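Hydroalkoxylation enzyme phnH (Penicillium herquei, PDB 6JJT) catalyses an enantioselective intramolecular hydroalkoxylation that closes a ring to give (2'R)-atrovenetin in phenalenone biosynthesis, and works as a homotetramer. Local coordinates at residues V128-G132 / E144-I148; G62-D66 / Y122-N126; L34-Y40 / L52-G58; S45-I49 / T77-D81; G71-L75 / D87-L91. One frame throughout, in Å; residues are numbered along the deposited sequence.

Contact 1. Residues V128-G132 / E144-I148; sequences VTAWG and EYWQI
Strands 129-132 and 144-148 run antiparallel, their axes 4.3 Å apart at closest and their directions 148° apart. Ala130 faces Gln147 (CA-CA 4.4 Å) and Gly132 faces Tyr145 (CA-CA 3.9 Å) as non-hydrogen-bonded pairs. Between them, Trp131 and Trp146 form a hydrogen-bonded pair: Trp131 N to Trp146 O is 2.9 Å and Trp146 N to Trp131 O 2.7 Å. Ile148 N donates to Thr129 O at 3.0 Å, and a water accepts from Thr129 N (3.0 Å) and donates to Ile148 O (2.8 Å). The Tyr145 ring (chi1 m) lies against Gly132, with CD2 3.5 Å from Gly132 CA; a CB there would collide with it. Tyr145 points into the barrel, where it stacks on Phe30 and its hydroxyl bonds weakly to Glu104. Thr129, Trp131 (chi1 t), Trp146 (chi1 m) and Ile148 (chi1 m) lie on the other face, with Trp131 CB 3.6 Å from Ile148 CD1. There Thr129 OG1 and Trp131 NE1 bond to Trp131 and Thr129 of the second subunit, and Ile148 packs on its own copy. One hairpin thus presents a polar-tipped aromatic to the barrel interior and, to the tetramer interface, a largely apolar surface whose two polar groups are satisfied reciprocally.

Contact 2. Residues G62-D66 / Y122-N126; sequences GPNFD and YNWLN
Two loops meet here through side chains, with no direct hydrogen bond between them. Residues 62-66 are irregular, and the chain reaches an extended Phe65 (phi/psi -157/148°). In the other segment a 3-10 stretch begins at Asn123 and runs on past Asn126, with Leu125 N to Tyr122 O at 2.9 Å and Asn126 N to Asn123 O at 3.0 Å. The backbones stay apart, the nearest CA atoms being those of Phe65 and Tyr122, 8.0 Å from each other. Apolar packing centres on Phe65 (chi1 p), whose CB lies 3.5 Å from Tyr122 CE1. Leu125 CD1 sits over one face of the Phe65 ring, 4.3 Å from its centroid and 24° off the normal, a CH-pi contact, while Leu125 CD2 is 3.9 Å from Phe65 CE1. Trp124 (chi1 p) brings CH2 to 3.8 Å from Asn64 CB at the edge of the indole. Water supplies the polar links. One molecule donates to Asn64 O (3.1 Å) and accepts from Trp124 NE1 (3.0 Å); another accepts from Asp66 N (2.9 Å) and donates to Tyr122 OH (2.8 Å), a hydroxyl also bonded to Asp96. The result is a small aromatic cluster joining the connection between strands 48-61 and 67-79 to that between 110-116 and 129-133. Phe65 also meets Leu29 and Phe30 of strand 26-44 and Ile92 of strand 84-94, while Asn64 ND2 bonds to Leu29 O.

Contact 3. Residues L34-Y40 / L52-G58; sequences LTKGPAY and LQTLTGG
A classic beta bulge interrupts this antiparallel pair: Thr56 and Gly57 both face Thr35, shifting the register by one residue. Thr35 N donates to Gly57 O (2.9 Å) and Thr35 O accepts from Thr56 N (2.8 Å), while Thr56 has phi/psi of -92/-14° and Gly57 166/-172°. The hydroxyls of Thr35 and Thr56, both chi1 p, are hydrogen-bonded, OG1 to OG1 at 2.9 Å. Before the bulge Leu34 pairs with Gly58; after it Lys36 pairs with Leu55, and Gly37 N bonds to Thr54 O at 2.9 Å. The strands belong to the hairpin 26-44/48-61 of the eight-stranded antiparallel barrel, with segment directions 148° apart and axes approaching to 4.3 Å. Around Pro38 the direct backbone ladder lapses, and a side chain and a water bridge the gap: Gln53 NE2 (chi1 t, chi2 t) reaches Gly37 O at 2.8 Å, and a water donates to Pro38 O (2.6 Å) and accepts from Thr54 N (2.9 Å). Regular pairing resumes at Tyr40 and Leu52, with Tyr40 N to Leu52 O and Leu52 N to Tyr40 O each 2.9 Å. Lys36 CE lies 3.5 Å from Leu55 CD2. Tyr40 and Leu52 share a face and pack on Ile70 and Leu101, respectively, of the third subunit.

Contact 4. Residues S45-I49 / T77-D81; sequences SDAQI and TRGAD
Three short backbone hydrogen bonds hold these antiparallel segments, whose touching parts run 153° apart. Ile49 and Arg78 form a complete hydrogen-bonded pair, Ile49 N to Arg78 O at 2.7 Å and Arg78 N to Ile49 O at 2.8 Å. Gln48 and Gly79, the neighbouring non-hydrogen-bonded pair, bring their CA atoms to 3.9 Å. Beyond them, Ala80 N donates to Ala47 O at 2.7 Å. Ala47 O also takes a weak bond of 3.3 Å from a water, which accepts from Asp81 N at 3.1 Å. Within 45-49, Ser45 N donates to Gln48 O (3.0 Å), and Gln48 N returns a weak bond to Ser45 O (3.3 Å). With chi1 p, the Gln48 side chain reaches the fourth subunit, where its OE1 bonds to NE2 of that subunit's Gln48. Asp81 OD1 accepts from Thr83 N. Gln48 CB touches Thr77 CG2 at 3.6 Å. This is the open end of hairpin 48-61/67-79 in the antiparallel barrel, where 48-61 leaves the beta turn 45-48 and 67-79 runs into the turn towards 84-94.

Contact 5. Residues G71-L75 / D87-L91; sequences GGTAL and DAHYL
Regular antiparallel beta pairing within the barrel wall joins strands 67-79 and 84-94 as a hairpin. The segments run 179° apart, with axes 4.7 Å apart at closest. Hydrogen-bonded pairs are Thr73 with His89 (Thr73 N to His89 O 3.0 Å, His89 N to Thr73 O 3.1 Å) and Leu75 with Asp87 (Leu75 N to Asp87 O and Asp87 N to Leu75 O, both 2.9 Å); Leu91 N adds a bond to Gly71 O at 3.0 Å. Between them Gly72 meets Tyr90 (CA-CA 3.9 Å), and Ala74 meets Ala88, CB to CB 3.9 Å. A CB on Gly72 would clash with Tyr90 CB and His89 O. Tyr90 (chi1 p) packs on Leu55 and hydrogen-bonds through OH to Glu104. On the face of Thr73, Leu75 and His89, Thr73 OG1 bonds to its own copy in the third subunit, and Leu75 and His89 pack on His89 and Leu75 there. Strands 48-61 and 99-107 flank the pair, bonding through Gly72 and Ala74 to the former and Ala88 and Tyr90 to the latter.

From the N terminus, contact 3 comes first, closing the hairpin of strands 26-44 and 48-61. Contact 4 begins inside that hairpin, at 45-49, and closes on 77-81, so it crosses contact 3; it also crosses contact 5, which opens at 71-75 and closes at 87-91. Contacts 3 and 5 are bound edge to edge across strands 48-61 and 67-79, and both touch the third subunit. Contact 2 spans 62-126, with contact 5 nested inside its loop and contact 4 crossing it. Contact 1 follows in series, pairing the last two strands. Across the barrel, its Tyr145 OH lies 3.8 Å from Tyr90 OH of contact 5; Gln147 touches Trp124 of contact 2.

Contact 1. Residues V128-G132 / E144-I148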
# COMPACT_ATOMS: atom_id res chain seq x y z
N VAL D 128 1.87 16.05 10.47
CA VAL D 128 2.34 16.87 9.37
C VAL D 128 2.16 16.21 8.00
O VAL D 128 2.55 15.05 7.79
CB VAL D 128 3.83 17.25 9.55
CG1 VAL D 128 4.42 17.93 8.32
CG2 VAL D 128 3.99 18.10 10.83
N THR D 129 1.67 16.96 7.03
CA THR D 129 1.81 16.65 5.62
C THR D 129 2.87 17.58 5.04
O THR D 129 2.74 18.85 5.11
CB THR D 129 0.53 16.94 4.81
OG1 THR D 129 -0.01 18.22 5.24
CG2 THR D 129 -0.55 15.94 5.11
N ALA D 130 3.93 17.03 4.46
CA ALA D 130 4.93 17.84 3.78
C ALA D 130 5.00 17.58 2.30
O ALA D 130 4.42 16.62 1.77
CB ALA D 130 6.28 17.64 4.45
N TRP D 131 5.78 18.41 1.59
CA TRP D 131 5.88 18.39 0.15
C TRP D 131 7.28 18.87 -0.22
O TRP D 131 7.72 19.87 0.39
CB TRP D 131 4.84 19.33 -0.47
CG TRP D 131 4.82 19.33 -1.95
CD1 TRP D 131 3.97 18.63 -2.77
CD2 TRP D 131 5.67 20.05 -2.85
NE1 TRP D 131 4.23 18.86 -4.08
CE2 TRP D 131 5.26 19.75 -4.17
CE3 TRP D 131 6.74 20.96 -2.69
CZ2 TRP D 131 5.88 20.25 -5.30
CZ3 TRP D 131 7.35 21.46 -3.82
CH2 TRP D 131 6.91 21.15 -5.10
N GLY D 132 7.93 18.20 -1.17
CA GLY D 132 9.28 18.59 -1.54
C GLY D 132 9.56 18.39 -3.00
O GLY D 132 8.82 17.71 -3.71
N GLU D 144 14.29 19.86 -1.05
CA GLU D 144 13.81 20.73 0.00
C GLU D 144 12.32 20.47 0.22
O GLU D 144 11.59 20.44 -0.77
CB GLU D 144 14.02 22.20 -0.41
CG GLU D 144 15.47 22.62 -0.28
CD GLU D 144 15.81 23.92 -0.98
OE1 GLU D 144 14.99 24.42 -1.74
OE2 GLU D 144 16.92 24.40 -0.76
N TYR D 145 11.95 20.43 1.47
CA TYR D 145 10.58 20.07 1.85
C TYR D 145 9.93 21.14 2.72
O TYR D 145 10.58 21.72 3.61
CB TYR D 145 10.57 18.75 2.63
CG TYR D 145 11.06 17.53 1.89
CD1 TYR D 145 12.41 17.23 1.92
CD2 TYR D 145 10.20 16.67 1.21
CE1 TYR D 145 12.91 16.10 1.28
CE2 TYR D 145 10.69 15.54 0.56
CZ TYR D 145 12.05 15.27 0.59
OH TYR D 145 12.57 14.13 0.01
N TRP D 146 8.60 21.28 2.55
CA TRP D 146 7.75 22.27 3.19
C TRP D 146 6.63 21.59 3.96
O TRP D 146 5.98 20.69 3.41
CB TRP D 146 7.17 23.20 2.11
CG TRP D 146 8.28 23.92 1.40
CD1 TRP D 146 9.06 23.42 0.39
CD2 TRP D 146 8.77 25.23 1.70
NE1 TRP D 146 9.99 24.36 0.02
CE2 TRP D 146 9.85 25.46 0.82
CE3 TRP D 146 8.38 26.21 2.60
CZ2 TRP D 146 10.54 26.68 0.81
CZ3 TRP D 146 9.08 27.41 2.61
CH2 TRP D 146 10.14 27.62 1.73
N GLN D 147 6.30 22.07 5.16
CA GLN D 147 5.11 21.73 5.91
C GLN D 147 3.93 22.51 5.34
O GLN D 147 4.03 23.73 5.14
CB GLN D 147 5.30 22.09 7.38
CG GLN D 147 4.13 21.90 8.34
CD GLN D 147 4.58 22.05 9.78
OE1 GLN D 147 5.74 22.38 10.03
NE2 GLN D 147 3.70 21.85 10.74
N ILE D 148 2.83 21.80 5.02
CA ILE D 148 1.65 22.43 4.43
C ILE D 148 0.55 22.33 5.46
O ILE D 148 0.21 21.23 5.84
CB ILE D 148 1.18 21.72 3.15
CG1 ILE D 148 2.31 21.59 2.15
CG2 ILE D 148 0.00 22.46 2.52
CD1 ILE D 148 1.92 20.80 0.92
O HOH W 1 1.17 19.76 7.98

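Contact 2. Residues G62-D66 / Y122-N126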
# COMPACT_ATOMS: atom_id res chain seq x y z
N GLY D 62 17.99 21.16 8.61
CA GLY D 62 16.95 22.17 8.67
C GLY D 62 16.67 22.57 10.12
O GLY D 62 17.30 22.07 11.03
N PRO D 63 15.72 23.50 10.33
CA PRO D 63 15.50 24.12 11.65
C PRO D 63 14.79 23.28 12.71
O PRO D 63 14.73 23.68 13.86
CB PRO D 63 14.66 25.36 11.30
CG PRO D 63 13.95 25.03 9.99
CD PRO D 63 14.90 24.11 9.26
N ASN D 64 14.27 22.10 12.32
CA ASN D 64 13.32 21.38 13.14
C ASN D 64 13.92 20.07 13.63
O ASN D 64 13.70 19.65 14.77
CB ASN D 64 12.03 21.09 12.36
CG ASN D 64 11.30 22.31 11.82
OD1 ASN D 64 10.57 22.98 12.54
ND2 ASN D 64 11.44 22.56 10.54
N PHE D 65 14.65 19.40 12.72
CA PHE D 65 15.29 18.13 12.99
C PHE D 65 16.44 17.96 12.00
O PHE D 65 16.41 18.44 10.87
CB PHE D 65 14.26 16.98 13.01
CG PHE D 65 13.49 16.81 11.73
CD1 PHE D 65 12.31 17.50 11.48
CD2 PHE D 65 13.94 15.92 10.76
CE1 PHE D 65 11.62 17.34 10.28
CE2 PHE D 65 13.25 15.75 9.56
CZ PHE D 65 12.09 16.46 9.32
N ASP D 66 17.49 17.29 12.47
CA ASP D 66 18.60 16.95 11.60
C ASP D 66 19.05 15.54 11.95
O ASP D 66 18.80 15.07 13.06
CB ASP D 66 19.73 17.96 11.77
CG ASP D 66 20.41 17.74 13.10
OD1 ASP D 66 19.68 17.62 14.12
OD2 ASP D 66 21.65 17.62 13.11
N TYR D 122 9.67 14.62 18.71
CA TYR D 122 9.39 14.76 17.29
C TYR D 122 7.99 14.32 16.89
O TYR D 122 7.67 14.36 15.71
CB TYR D 122 10.45 14.00 16.49
CG TYR D 122 11.85 14.52 16.72
CD1 TYR D 122 12.27 15.72 16.16
CD2 TYR D 122 12.75 13.80 17.50
CE1 TYR D 122 13.55 16.21 16.37
CE2 TYR D 122 14.03 14.29 17.74
CZ TYR D 122 14.43 15.49 17.16
OH TYR D 122 15.71 15.95 17.37
N ASN D 123 7.15 13.92 17.87
CA ASN D 123 5.89 13.31 17.44
C ASN D 123 4.89 14.34 16.89
O ASN D 123 3.88 13.93 16.35
CB ASN D 123 5.37 12.25 18.41
CG ASN D 123 4.91 12.87 19.71
OD1 ASN D 123 4.83 14.09 19.81
ND2 ASN D 123 4.58 12.03 20.69
N TRP D 124 5.15 15.64 16.99
CA TRP D 124 4.42 16.64 16.22
C TRP D 124 4.43 16.30 14.71
O TRP D 124 3.53 16.70 13.97
CB TRP D 124 4.96 18.05 16.52
CG TRP D 124 6.41 18.27 16.20
CD1 TRP D 124 7.50 18.01 16.99
CD2 TRP D 124 6.96 18.77 14.97
NE1 TRP D 124 8.67 18.30 16.34
CE2 TRP D 124 8.37 18.78 15.09
CE3 TRP D 124 6.37 19.19 13.79
CZ2 TRP D 124 9.21 19.19 14.06
CZ3 TRP D 124 7.19 19.62 12.78
CH2 TRP D 124 8.59 19.63 12.90
N LEU D 125 5.45 15.57 14.24
CA LEU D 125 5.53 15.23 12.82
C LEU D 125 4.44 14.26 12.40
O LEU D 125 4.09 14.22 11.22
CB LEU D 125 6.91 14.63 12.50
CG LEU D 125 8.07 15.61 12.48
CD1 LEU D 125 9.40 14.86 12.47
CD2 LEU D 125 7.91 16.51 11.23
N ASN D 126 3.86 13.56 13.38
CA ASN D 126 2.79 12.64 13.06
C ASN D 126 1.58 13.36 12.48
O ASN D 126 0.75 12.73 11.80
CB ASN D 126 2.35 11.85 14.29
CG ASN D 126 3.39 10.88 14.80
OD1 ASN D 126 4.29 10.49 14.07
ND2 ASN D 126 3.27 10.48 16.04
O HOH W 2 11.55 19.08 16.93
O HOH W 3 17.39 16.95 15.38

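Contact 3. Residues L34-Y40 / L52-G58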
# COMPACT_ATOMS: atom_id res chain seq x y z
N LEU D 34 20.43 12.77 -0.42
CA LEU D 34 20.27 11.33 -0.30
C LEU D 34 21.33 10.63 -1.14
O LEU D 34 21.81 11.16 -2.14
CB LEU D 34 18.86 10.99 -0.81
CG LEU D 34 17.68 11.50 0.03
CD1 LEU D 34 16.37 11.28 -0.72
CD2 LEU D 34 17.65 10.86 1.40
N THR D 35 21.68 9.41 -0.71
CA THR D 35 22.50 8.52 -1.52
C THR D 35 21.65 7.29 -1.86
O THR D 35 20.86 6.82 -1.02
CB THR D 35 23.85 8.16 -0.88
OG1 THR D 35 23.66 7.48 0.35
CG2 THR D 35 24.72 9.39 -0.63
N LYS D 36 21.81 6.78 -3.07
CA LYS D 36 20.98 5.67 -3.53
C LYS D 36 21.85 4.61 -4.16
O LYS D 36 22.91 4.92 -4.71
CB LYS D 36 19.98 6.21 -4.54
CG LYS D 36 19.04 7.27 -3.97
CD LYS D 36 17.88 7.63 -4.86
CE LYS D 36 16.87 8.46 -4.10
NZ LYS D 36 15.62 8.68 -4.89
N GLY D 37 21.39 3.36 -4.07
CA GLY D 37 21.95 2.25 -4.82
C GLY D 37 21.61 2.34 -6.30
O GLY D 37 20.93 3.26 -6.76
N PRO D 38 22.02 1.30 -7.09
CA PRO D 38 21.62 1.17 -8.50
C PRO D 38 20.08 1.07 -8.63
O PRO D 38 19.42 0.52 -7.75
CB PRO D 38 22.27 -0.18 -8.91
CG PRO D 38 23.33 -0.43 -7.87
CD PRO D 38 22.79 0.15 -6.59
N ALA D 39 19.53 1.55 -9.74
CA ALA D 39 18.12 1.35 -10.06
C ALA D 39 17.98 -0.01 -10.76
O ALA D 39 18.45 -0.19 -11.88
CB ALA D 39 17.62 2.47 -10.94
N TYR D 40 17.31 -0.97 -10.10
CA TYR D 40 17.12 -2.29 -10.65
C TYR D 40 15.76 -2.35 -11.36
O TYR D 40 14.72 -2.36 -10.70
CB TYR D 40 17.18 -3.33 -9.53
CG TYR D 40 18.57 -3.58 -9.03
CD1 TYR D 40 19.13 -2.82 -8.03
CD2 TYR D 40 19.30 -4.63 -9.56
CE1 TYR D 40 20.42 -3.09 -7.56
CE2 TYR D 40 20.59 -4.89 -9.13
CZ TYR D 40 21.12 -4.15 -8.11
OH TYR D 40 22.39 -4.42 -7.66
N LEU D 52 13.19 -0.92 -8.63
CA LEU D 52 13.40 -0.83 -7.20
C LEU D 52 14.77 -0.21 -6.97
O LEU D 52 15.72 -0.57 -7.73
CB LEU D 52 13.34 -2.23 -6.56
CG LEU D 52 13.69 -2.26 -5.06
CD1 LEU D 52 12.93 -3.36 -4.30
CD2 LEU D 52 15.19 -2.44 -4.80
N GLN D 53 14.91 0.74 -6.03
CA GLN D 53 16.17 1.40 -5.76
C GLN D 53 16.31 1.56 -4.26
O GLN D 53 15.42 2.09 -3.60
CB GLN D 53 16.17 2.75 -6.45
CG GLN D 53 17.53 3.44 -6.38
CD GLN D 53 17.67 4.60 -7.33
OE1 GLN D 53 16.75 5.35 -7.53
NE2 GLN D 53 18.86 4.77 -7.89
N THR D 54 17.45 1.12 -3.71
CA THR D 54 17.74 1.27 -2.30
C THR D 54 18.10 2.72 -1.98
O THR D 54 18.82 3.36 -2.78
CB THR D 54 18.85 0.26 -1.93
OG1 THR D 54 18.30 -1.04 -2.14
CG2 THR D 54 19.35 0.38 -0.51
N LEU D 55 17.74 3.21 -0.79
CA LEU D 55 18.26 4.45 -0.24
C LEU D 55 19.36 4.02 0.73
O LEU D 55 19.09 3.29 1.67
CB LEU D 55 17.18 5.23 0.53
CG LEU D 55 15.96 5.74 -0.24
CD1 LEU D 55 15.50 7.03 0.43
CD2 LEU D 55 16.21 5.97 -1.72
N THR D 56 20.61 4.38 0.42
CA THR D 56 21.76 3.87 1.16
C THR D 56 22.18 4.78 2.31
O THR D 56 22.91 4.35 3.20
CB THR D 56 22.93 3.54 0.21
OG1 THR D 56 23.20 4.77 -0.45
CG2 THR D 56 22.61 2.42 -0.76
N GLY D 57 21.67 6.01 2.34
CA GLY D 57 22.07 6.95 3.37
C GLY D 57 21.61 8.34 2.97
O GLY D 57 20.87 8.52 1.98
N GLY D 58 22.07 9.30 3.76
CA GLY D 58 21.70 10.67 3.43
C GLY D 58 21.73 11.55 4.66
O GLY D 58 21.73 11.04 5.77
O HOH W 4 25.17 4.64 -2.39
O HOH W 5 19.44 -0.20 -5.29

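Contact 4. Residues S45-I49 / T77-D81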
# COMPACT_ATOMS: atom_id res chain seq x y z
N SER D 45 7.97 -2.88 -20.27
CA SER D 45 6.97 -3.27 -21.27
C SER D 45 6.56 -1.99 -21.99
O SER D 45 6.98 -0.90 -21.57
CB SER D 45 5.75 -3.85 -20.60
OG SER D 45 5.10 -2.80 -19.90
N ASP D 46 5.69 -2.09 -23.01
CA ASP D 46 5.37 -0.88 -23.75
C ASP D 46 4.72 0.15 -22.84
O ASP D 46 4.94 1.35 -23.00
CB ASP D 46 4.48 -1.08 -24.99
CG ASP D 46 4.55 0.10 -25.95
OD1 ASP D 46 5.63 0.27 -26.60
OD2 ASP D 46 3.57 0.87 -26.02
N ALA D 47 3.91 -0.33 -21.89
CA ALA D 47 3.10 0.53 -21.03
C ALA D 47 3.94 1.29 -19.98
O ALA D 47 3.56 2.43 -19.65
CB ALA D 47 2.04 -0.31 -20.35
N GLN D 48 5.01 0.65 -19.41
CA GLN D 48 5.79 1.29 -18.36
C GLN D 48 7.10 0.56 -18.03
O GLN D 48 7.25 -0.61 -18.39
CB GLN D 48 4.95 1.43 -17.09
CG GLN D 48 4.65 0.10 -16.41
CD GLN D 48 3.31 -0.45 -16.81
OE1 GLN D 48 2.34 0.30 -16.96
NE2 GLN D 48 3.20 -1.76 -16.97
N ILE D 49 8.05 1.29 -17.37
CA ILE D 49 9.31 0.81 -16.79
C ILE D 49 9.29 0.90 -15.26
O ILE D 49 9.22 1.99 -14.69
CB ILE D 49 10.54 1.61 -17.26
CG1 ILE D 49 10.67 1.49 -18.77
CG2 ILE D 49 11.81 1.19 -16.52
CD1 ILE D 49 9.91 0.29 -19.20
N THR D 77 7.68 3.81 -11.14
CA THR D 77 7.15 3.39 -12.44
C THR D 77 7.13 4.58 -13.40
O THR D 77 6.47 5.60 -13.07
CB THR D 77 5.72 2.88 -12.32
OG1 THR D 77 5.75 1.69 -11.53
CG2 THR D 77 5.10 2.51 -13.65
N ARG D 78 7.83 4.43 -14.52
CA ARG D 78 7.78 5.43 -15.58
C ARG D 78 6.83 4.88 -16.64
O ARG D 78 7.15 3.87 -17.25
CB ARG D 78 9.16 5.58 -16.20
CG ARG D 78 9.16 6.65 -17.30
CD ARG D 78 10.40 6.84 -18.15
NE ARG D 78 11.53 7.45 -17.44
CZ ARG D 78 11.73 8.76 -17.33
NH1 ARG D 78 12.79 9.21 -16.67
NH2 ARG D 78 10.87 9.62 -17.86
N GLY D 79 5.69 5.57 -16.89
CA GLY D 79 4.73 5.06 -17.88
C GLY D 79 5.09 5.55 -19.28
O GLY D 79 5.85 6.51 -19.42
N ALA D 80 4.54 4.86 -20.30
CA ALA D 80 4.65 5.29 -21.69
C ALA D 80 4.07 6.70 -21.87
O ALA D 80 4.47 7.43 -22.78
CB ALA D 80 3.96 4.31 -22.61
N ASP D 81 3.13 7.07 -20.98
CA ASP D 81 2.46 8.36 -21.03
C ASP D 81 3.35 9.48 -20.50
O ASP D 81 2.92 10.63 -20.53
CB ASP D 81 1.13 8.32 -20.28
CG ASP D 81 1.24 8.21 -18.77
OD1 ASP D 81 2.35 7.92 -18.27
OD2 ASP D 81 0.19 8.37 -18.12
O HOH W 6 1.29 4.89 -19.77

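Contact 5. Residues G71-L75 / D87-L91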
# COMPACT_ATOMS: atom_id res chain seq x y z
N GLY D 71 18.29 3.93 6.02
CA GLY D 71 18.04 3.01 4.92
C GLY D 71 16.60 3.14 4.48
O GLY D 71 15.80 3.77 5.16
N GLY D 72 16.30 2.61 3.32
CA GLY D 72 14.92 2.48 2.85
C GLY D 72 14.93 2.03 1.41
O GLY D 72 15.98 1.67 0.89
N THR D 73 13.76 1.96 0.80
CA THR D 73 13.60 1.49 -0.56
C THR D 73 12.57 2.35 -1.27
O THR D 73 11.54 2.72 -0.69
CB THR D 73 13.11 0.03 -0.57
OG1 THR D 73 14.11 -0.79 0.05
CG2 THR D 73 12.76 -0.52 -1.95
N ALA D 74 12.82 2.65 -2.55
CA ALA D 74 11.90 3.36 -3.44
C ALA D 74 11.48 2.45 -4.59
O ALA D 74 12.31 1.74 -5.16
CB ALA D 74 12.56 4.57 -4.03
N LEU D 75 10.19 2.42 -4.92
CA LEU D 75 9.68 1.74 -6.09
C LEU D 75 9.17 2.77 -7.06
O LEU D 75 8.44 3.71 -6.65
CB LEU D 75 8.50 0.84 -5.68
CG LEU D 75 8.82 -0.37 -4.80
CD1 LEU D 75 7.54 -1.11 -4.41
CD2 LEU D 75 9.75 -1.34 -5.50
N ASP D 87 7.06 5.60 -4.88
CA ASP D 87 6.64 5.42 -3.49
C ASP D 87 7.82 4.88 -2.70
O ASP D 87 8.41 3.87 -3.16
CB ASP D 87 5.50 4.41 -3.43
CG ASP D 87 4.20 4.93 -4.05
OD1 ASP D 87 3.45 5.63 -3.32
OD2 ASP D 87 3.95 4.65 -5.26
N ALA D 88 8.17 5.54 -1.58
CA ALA D 88 9.37 5.13 -0.84
C ALA D 88 9.06 5.12 0.65
O ALA D 88 8.18 5.84 1.11
CB ALA D 88 10.49 6.11 -1.12
N HIS D 89 9.79 4.29 1.37
CA HIS D 89 9.85 4.37 2.81
C HIS D 89 11.31 4.45 3.19
O HIS D 89 12.13 3.70 2.61
CB HIS D 89 9.29 3.12 3.50
CG HIS D 89 7.85 2.88 3.26
ND1 HIS D 89 7.46 1.95 2.35
CD2 HIS D 89 6.73 3.39 3.83
CE1 HIS D 89 6.13 1.88 2.37
NE2 HIS D 89 5.68 2.78 3.23
N TYR D 90 11.60 5.31 4.15
CA TYR D 90 12.96 5.31 4.66
C TYR D 90 12.93 5.78 6.10
O TYR D 90 11.92 6.34 6.56
CB TYR D 90 13.94 6.15 3.81
CG TYR D 90 13.60 7.61 3.61
CD1 TYR D 90 14.05 8.59 4.47
CD2 TYR D 90 12.84 8.00 2.51
CE1 TYR D 90 13.79 9.93 4.24
CE2 TYR D 90 12.57 9.35 2.25
CZ TYR D 90 13.07 10.30 3.12
OH TYR D 90 12.87 11.64 2.94
N LEU D 91 14.01 5.50 6.82
CA LEU D 91 14.03 5.79 8.25
C LEU D 91 15.10 6.86 8.51
O LEU D 91 16.26 6.69 8.11
CB LEU D 91 14.33 4.45 8.93
CG LEU D 91 14.31 4.28 10.45
CD1 LEU D 91 15.32 5.07 11.24
CD2 LEU D 91 12.94 4.06 11.06
O HOH W 7 8.95 1.33 -1.06
O HOH W 8 5.59 3.43 -7.04